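Local coordinates for putative cell adhesion protein (Parabacteroides distasonis, PDB 3LIU) that is a putative fimbrillin of the FimA/Mfa1 family, probably serving as a building block of adhesive pili on the bacterial surface, at residues A[136-150]-A[155-169]. Sequence-based numbering, arbitrary orientation.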
loop_
_atom_site.group_PDB
_atom_site.type_symbol
_atom_site.label_atom_id
_atom_site.label_comp_id
_atom_site.label_asym_id
_atom_site.label_seq_id
_atom_site.Cartn_x
_atom_site.Cartn_y
_atom_site.Cartn_z
ATOM N N LEU A 136 -3.452 -32.557 -3.869
ATOM C CA LEU A 136 -2.547 -33.121 -2.871
ATOM C C LEU A 136 -2.694 -34.637 -2.883
ATOM O O LEU A 136 -3.798 -35.158 -2.820
ATOM C CB LEU A 136 -2.845 -32.525 -1.471
ATOM C CG LEU A 136 -2.727 -30.984 -1.341
ATOM C CD1 LEU A 136 -3.402 -30.414 -0.069
ATOM C CD2 LEU A 136 -1.275 -30.516 -1.432
ATOM N N VAL A 137 -1.570 -35.340 -2.970
ATOM C CA VAL A 137 -1.545 -36.803 -3.029
ATOM C C VAL A 137 -1.455 -37.350 -1.615
ATOM O O VAL A 137 -0.703 -36.843 -0.774
ATOM C CB VAL A 137 -0.365 -37.288 -3.889
ATOM C CG1 VAL A 137 -0.222 -38.807 -3.840
ATOM C CG2 VAL A 137 -0.570 -36.825 -5.304
ATOM N N ALA A 138 -2.261 -38.362 -1.348
ATOM C CA ALA A 138 -2.335 -38.958 -0.003
ATOM C C ALA A 138 -1.044 -39.681 0.373
ATOM O O ALA A 138 -0.315 -40.175 -0.493
ATOM C CB ALA A 138 -3.531 -39.906 0.102
ATOM N N ASN A 139 -0.750 -39.678 1.675
ATOM C CA ASN A 139 0.343 -40.462 2.237
ATOM C C ASN A 139 1.680 -40.155 1.618
ATOM O O ASN A 139 2.428 -41.056 1.305
ATOM C CB ASN A 139 0.035 -41.955 2.086
ATOM C CG ASN A 139 -1.274 -42.328 2.732
ATOM O OD1 ASN A 139 -1.587 -41.863 3.827
ATOM N ND2 ASN A 139 -2.063 -43.137 2.052
ATOM N N THR A 140 1.981 -38.874 1.444
ATOM C CA THR A 140 3.261 -38.478 0.880
ATOM C C THR A 140 3.504 -37.008 1.120
ATOM O O THR A 140 2.573 -36.273 1.419
ATOM C CB THR A 140 3.333 -38.748 -0.642
ATOM O OG1 THR A 140 4.689 -38.603 -1.054
ATOM C CG2 THR A 140 2.483 -37.788 -1.441
ATOM N N THR A 141 4.754 -36.581 0.963
ATOM C CA THR A 141 5.084 -35.174 1.041
ATOM C C THR A 141 4.759 -34.426 -0.283
ATOM O O THR A 141 5.348 -34.705 -1.331
ATOM C CB THR A 141 6.553 -34.953 1.476
ATOM O OG1 THR A 141 6.750 -35.515 2.780
ATOM C CG2 THR A 141 6.879 -33.441 1.535
ATOM N N ASN A 142 3.807 -33.493 -0.229
ATOM C CA ASN A 142 3.511 -32.644 -1.381
ATOM C C ASN A 142 4.304 -31.349 -1.297
ATOM O O ASN A 142 4.312 -30.686 -0.252
ATOM C CB ASN A 142 2.031 -32.299 -1.478
ATOM C CG ASN A 142 1.182 -33.502 -1.764
ATOM O OD1 ASN A 142 0.920 -33.830 -2.927
ATOM N ND2 ASN A 142 0.741 -34.167 -0.715
ATOM N N TYR A 143 4.933 -30.981 -2.409
ATOM C CA TYR A 143 5.708 -29.757 -2.455
ATOM C C TYR A 143 5.012 -28.719 -3.343
ATOM O O TYR A 143 4.448 -29.061 -4.395
ATOM C CB TYR A 143 7.106 -30.060 -3.007
ATOM C CG TYR A 143 7.958 -30.940 -2.133
ATOM C CD1 TYR A 143 8.562 -30.423 -1.007
ATOM C CD2 TYR A 143 8.186 -32.272 -2.461
ATOM C CE1 TYR A 143 9.330 -31.200 -0.202
ATOM C CE2 TYR A 143 8.970 -33.065 -1.660
ATOM C CZ TYR A 143 9.534 -32.511 -0.523
ATOM O OH TYR A 143 10.326 -33.234 0.317
ATOM N N ILE A 144 5.036 -27.461 -2.906
ATOM C CA ILE A 144 4.614 -26.352 -3.737
ATOM C C ILE A 144 5.734 -25.348 -3.829
ATOM O O ILE A 144 6.133 -24.711 -2.828
ATOM C CB ILE A 144 3.336 -25.690 -3.204
ATOM C CG1 ILE A 144 2.202 -26.720 -3.186
ATOM C CG2 ILE A 144 2.993 -24.438 -4.047
ATOM C CD1 ILE A 144 0.886 -26.208 -2.563
ATOM N N GLY A 145 6.251 -25.207 -5.042
ATOM C CA GLY A 145 7.270 -24.217 -5.339
ATOM C C GLY A 145 8.697 -24.728 -5.387
ATOM O O GLY A 145 9.624 -23.920 -5.467
ATOM N N TYR A 146 8.883 -26.052 -5.375
ATOM C CA TYR A 146 10.223 -26.634 -5.280
ATOM C C TYR A 146 10.772 -27.110 -6.617
ATOM O O TYR A 146 11.892 -27.621 -6.681
ATOM C CB TYR A 146 10.204 -27.802 -4.298
ATOM C CG TYR A 146 10.163 -27.409 -2.866
ATOM C CD1 TYR A 146 8.983 -26.959 -2.273
ATOM C CD2 TYR A 146 11.304 -27.499 -2.078
ATOM C CE1 TYR A 146 8.952 -26.616 -0.926
ATOM C CE2 TYR A 146 11.281 -27.172 -0.737
ATOM C CZ TYR A 146 10.110 -26.710 -0.172
ATOM O OH TYR A 146 10.114 -26.388 1.163
ATOM N N ASP A 147 9.996 -26.968 -7.683
ATOM C CA ASP A 147 10.479 -27.326 -9.018
ATOM C C ASP A 147 9.661 -26.584 -10.061
ATOM O O ASP A 147 8.590 -26.048 -9.751
ATOM C CB ASP A 147 10.348 -28.818 -9.228
ATOM C CG ASP A 147 11.327 -29.356 -10.241
ATOM O OD1 ASP A 147 12.123 -28.570 -10.797
ATOM O OD2 ASP A 147 11.279 -30.572 -10.471
ATOM N N ASP A 148 10.157 -26.565 -11.292
ATOM C CA ASP A 148 9.452 -25.881 -12.387
ATOM C C ASP A 148 8.643 -26.861 -13.252
ATOM O O ASP A 148 8.310 -26.595 -14.409
ATOM C CB ASP A 148 10.425 -25.035 -13.227
ATOM C CG ASP A 148 11.529 -25.844 -13.843
ATOM O OD1 ASP A 148 11.450 -27.088 -13.840
ATOM O OD2 ASP A 148 12.487 -25.221 -14.354
ATOM N N GLU A 149 8.281 -27.988 -12.675
ATOM C CA GLU A 149 7.456 -28.943 -13.381
ATOM C C GLU A 149 6.760 -29.796 -12.315
ATOM O O GLU A 149 7.307 -29.956 -11.257
ATOM C CB GLU A 149 8.388 -29.771 -14.241
ATOM C CG GLU A 149 7.779 -30.461 -15.377
ATOM C CD GLU A 149 8.843 -31.030 -16.281
ATOM O OE1 GLU A 149 9.555 -31.961 -15.857
ATOM O OE2 GLU A 149 8.982 -30.519 -17.409
ATOM N N VAL A 150 5.562 -30.304 -12.587
ATOM C CA VAL A 150 4.874 -31.203 -11.657
ATOM C C VAL A 150 5.534 -32.594 -11.753
ATOM O O VAL A 150 5.932 -33.018 -12.826
ATOM C CB VAL A 150 3.350 -31.255 -11.971
ATOM C CG1 VAL A 150 2.655 -32.316 -11.202
ATOM C CG2 VAL A 150 2.729 -29.912 -11.663
ATOM N N VAL A 155 13.693 -33.755 -1.894
ATOM C CA VAL A 155 14.204 -32.560 -1.279
ATOM C C VAL A 155 14.741 -32.993 0.090
ATOM O O VAL A 155 14.004 -33.556 0.935
ATOM C CB VAL A 155 13.105 -31.488 -1.185
ATOM C CG1 VAL A 155 13.668 -30.184 -0.657
ATOM C CG2 VAL A 155 12.460 -31.288 -2.560
ATOM N N LYS A 156 16.045 -32.794 0.276
ATOM C CA LYS A 156 16.726 -33.205 1.515
ATOM C C LYS A 156 16.374 -34.634 1.896
ATOM O O LYS A 156 16.024 -34.911 3.038
ATOM C CB LYS A 156 16.362 -32.224 2.633
ATOM C CG LYS A 156 16.593 -30.797 2.180
ATOM C CD LYS A 156 16.871 -29.817 3.297
ATOM C CE LYS A 156 17.224 -28.447 2.696
ATOM N NZ LYS A 156 17.560 -27.390 3.725
ATOM N N ASP A 157 16.451 -35.531 0.915
ATOM C CA ASP A 157 16.229 -36.985 1.081
ATOM C C ASP A 157 14.785 -37.397 1.403
ATOM O O ASP A 157 14.516 -38.599 1.554
ATOM C CB ASP A 157 17.188 -37.585 2.138
ATOM C CG ASP A 157 18.560 -36.921 2.134
ATOM O OD1 ASP A 157 19.438 -37.372 1.362
ATOM O OD2 ASP A 157 18.757 -35.942 2.902
ATOM N N ILE A 158 13.880 -36.418 1.530
ATOM C CA ILE A 158 12.434 -36.660 1.632
ATOM C C ILE A 158 11.870 -36.611 0.218
ATOM O O ILE A 158 11.780 -35.520 -0.407
ATOM C CB ILE A 158 11.651 -35.559 2.449
ATOM C CG1 ILE A 158 12.353 -35.174 3.755
ATOM C CG2 ILE A 158 10.206 -36.005 2.701
ATOM C CD1 ILE A 158 12.483 -36.263 4.755
ATOM N N SER A 159 11.498 -37.769 -0.305
ATOM C CA SER A 159 10.928 -37.817 -1.627
ATOM C C SER A 159 9.432 -37.526 -1.509
ATOM O O SER A 159 8.818 -37.742 -0.466
ATOM C CB SER A 159 11.195 -39.170 -2.299
ATOM O OG SER A 159 10.170 -40.080 -1.959
ATOM N N GLY A 160 8.868 -36.990 -2.581
ATOM C CA GLY A 160 7.463 -36.632 -2.611
ATOM C C GLY A 160 7.079 -36.179 -4.001
ATOM O O GLY A 160 7.550 -36.726 -4.993
ATOM N N LYS A 161 6.218 -35.185 -4.092
ATOM C CA LYS A 161 5.710 -34.773 -5.397
ATOM C C LYS A 161 5.458 -33.290 -5.418
ATOM O O LYS A 161 4.779 -32.765 -4.522
ATOM C CB LYS A 161 4.412 -35.489 -5.702
ATOM C CG LYS A 161 3.985 -35.373 -7.169
ATOM C CD LYS A 161 2.537 -35.805 -7.351
ATOM C CE LYS A 161 2.194 -35.977 -8.803
ATOM N NZ LYS A 161 0.801 -35.601 -9.058
ATOM N N GLU A 162 6.036 -32.622 -6.408
ATOM C CA GLU A 162 5.712 -31.226 -6.682
ATOM C C GLU A 162 4.332 -31.194 -7.375
ATOM O O GLU A 162 4.099 -31.861 -8.394
ATOM C CB GLU A 162 6.788 -30.592 -7.560
ATOM C CG GLU A 162 6.452 -29.172 -8.045
ATOM C CD GLU A 162 6.414 -28.174 -6.925
ATOM O OE1 GLU A 162 7.255 -28.277 -5.999
ATOM O OE2 GLU A 162 5.555 -27.263 -6.980
ATOM N N VAL A 163 3.416 -30.441 -6.790
ATOM C CA VAL A 163 2.030 -30.450 -7.221
ATOM C C VAL A 163 1.590 -29.127 -7.837
ATOM O O VAL A 163 0.501 -29.032 -8.367
ATOM C CB VAL A 163 1.076 -30.856 -6.068
ATOM C CG1 VAL A 163 1.419 -32.248 -5.552
ATOM C CG2 VAL A 163 1.066 -29.824 -4.938
ATOM N N TYR A 164 2.454 -28.124 -7.812
ATOM C CA TYR A 164 2.175 -26.808 -8.394
ATOM C C TYR A 164 3.046 -26.601 -9.629
ATOM O O TYR A 164 2.528 -26.308 -10.707
ATOM C CB TYR A 164 2.442 -25.716 -7.359
ATOM C CG TYR A 164 2.581 -24.292 -7.872
ATOM C CD1 TYR A 164 1.474 -23.583 -8.346
ATOM C CD2 TYR A 164 3.788 -23.633 -7.800
ATOM C CE1 TYR A 164 1.585 -22.252 -8.799
ATOM C CE2 TYR A 164 3.912 -22.286 -8.227
ATOM C CZ TYR A 164 2.801 -21.613 -8.719
ATOM O OH TYR A 164 2.913 -20.306 -9.163
ATOM N N GLY A 165 4.359 -26.728 -9.491
ATOM C CA GLY A 165 5.212 -26.870 -10.689
ATOM C C GLY A 165 5.648 -25.634 -11.478
ATOM O O GLY A 165 6.163 -25.766 -12.595
ATOM N N ALA A 166 5.524 -24.437 -10.916
ATOM C CA ALA A 166 5.955 -23.241 -11.634
ATOM C C ALA A 166 6.983 -22.422 -10.861
ATOM O O ALA A 166 6.968 -21.199 -10.889
ATOM C CB ALA A 166 4.731 -22.374 -12.027
ATOM N N GLY A 167 7.908 -23.087 -10.193
ATOM C CA GLY A 167 8.928 -22.386 -9.442
ATOM C C GLY A 167 8.384 -21.878 -8.116
ATOM O O GLY A 167 7.238 -22.104 -7.791
ATOM N N PRO A 168 9.228 -21.202 -7.330
ATOM C CA PRO A 168 8.777 -20.708 -6.027
ATOM C C PRO A 168 7.566 -19.749 -6.123
ATOM O O PRO A 168 7.412 -19.030 -7.111
ATOM C CB PRO A 168 10.025 -20.030 -5.436
ATOM C CG PRO A 168 11.023 -19.949 -6.513
ATOM C CD PRO A 168 10.657 -20.937 -7.581
ATOM N N VAL A 169 6.691 -19.788 -5.120
ATOM C CA VAL A 169 5.445 -19.007 -5.179
ATOM C C VAL A 169 5.745 -17.524 -5.016
ATOM O O VAL A 169 6.356 -17.128 -4.024
ATOM C CB VAL A 169 4.435 -19.425 -4.121
ATOM C CG1 VAL A 169 3.069 -18.700 -4.359
ATOM C CG2 VAL A 169 4.303 -20.944 -4.149
#
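Tyr143 and Lys161 lie at the centre of a short parallel pairing between strands 141-144 and 158-162. Lys161 N donates to Thr141 O (2.9 Å), Tyr143 N to Lys161 O, and Val163 N to Tyr143 O. Beyond the pairing, Gly167 N bonds to Asp147 O.

The carboxylate of Glu162 organises the loop after strand 141-144. Its CG stands anti to the backbone N (chi1 173°), and a bend at chi2 turns the acid group toward the backbone of Gly145 and Tyr146. Glu162 OE2 takes Gly145 N on its syn lone pair (2.9 Å). On its anti side Glu162 OE2 accepts Gly165 N (2.8 Å), while Tyr146 N meets Glu162 OE1 from above the carboxylate plane. A buried acid suits this place because three backbone N-H groups share its two oxygens; they would probably also stabilise its charge. A leucine here would probably leave those N-H groups without their acceptor and free both loops to shift.

Apolar packing forms two separate clusters. In the first, Val155 CG2 lies over one face of the Tyr143 ring, a CH-pi contact 3.9 Å from the centroid, and Val155 CG1 touches Tyr146 CE2. Tyr143 OH donates a hydrogen bond to Ile158 O (2.8 Å), which also accepts Val155 N from the opposite face of its carbonyl plane, tying the ring to the type I' turn. Gly160 is bare because a CB would strike Thr141 O. In the second, Ile144 divides its branches: CG1 meets Val163 CG2, and CG2 sits against Tyr164 CB (3.6 Å) and Val169 CG2.

Strand 141-144 also pairs, in parallel, with strand 16-24, and 158-162 with 151-155 antiparallel, so the contact joins those strands within the FimA family region. Its chemistry implies a strand pairing whose following loops are held together by one buried carboxylate.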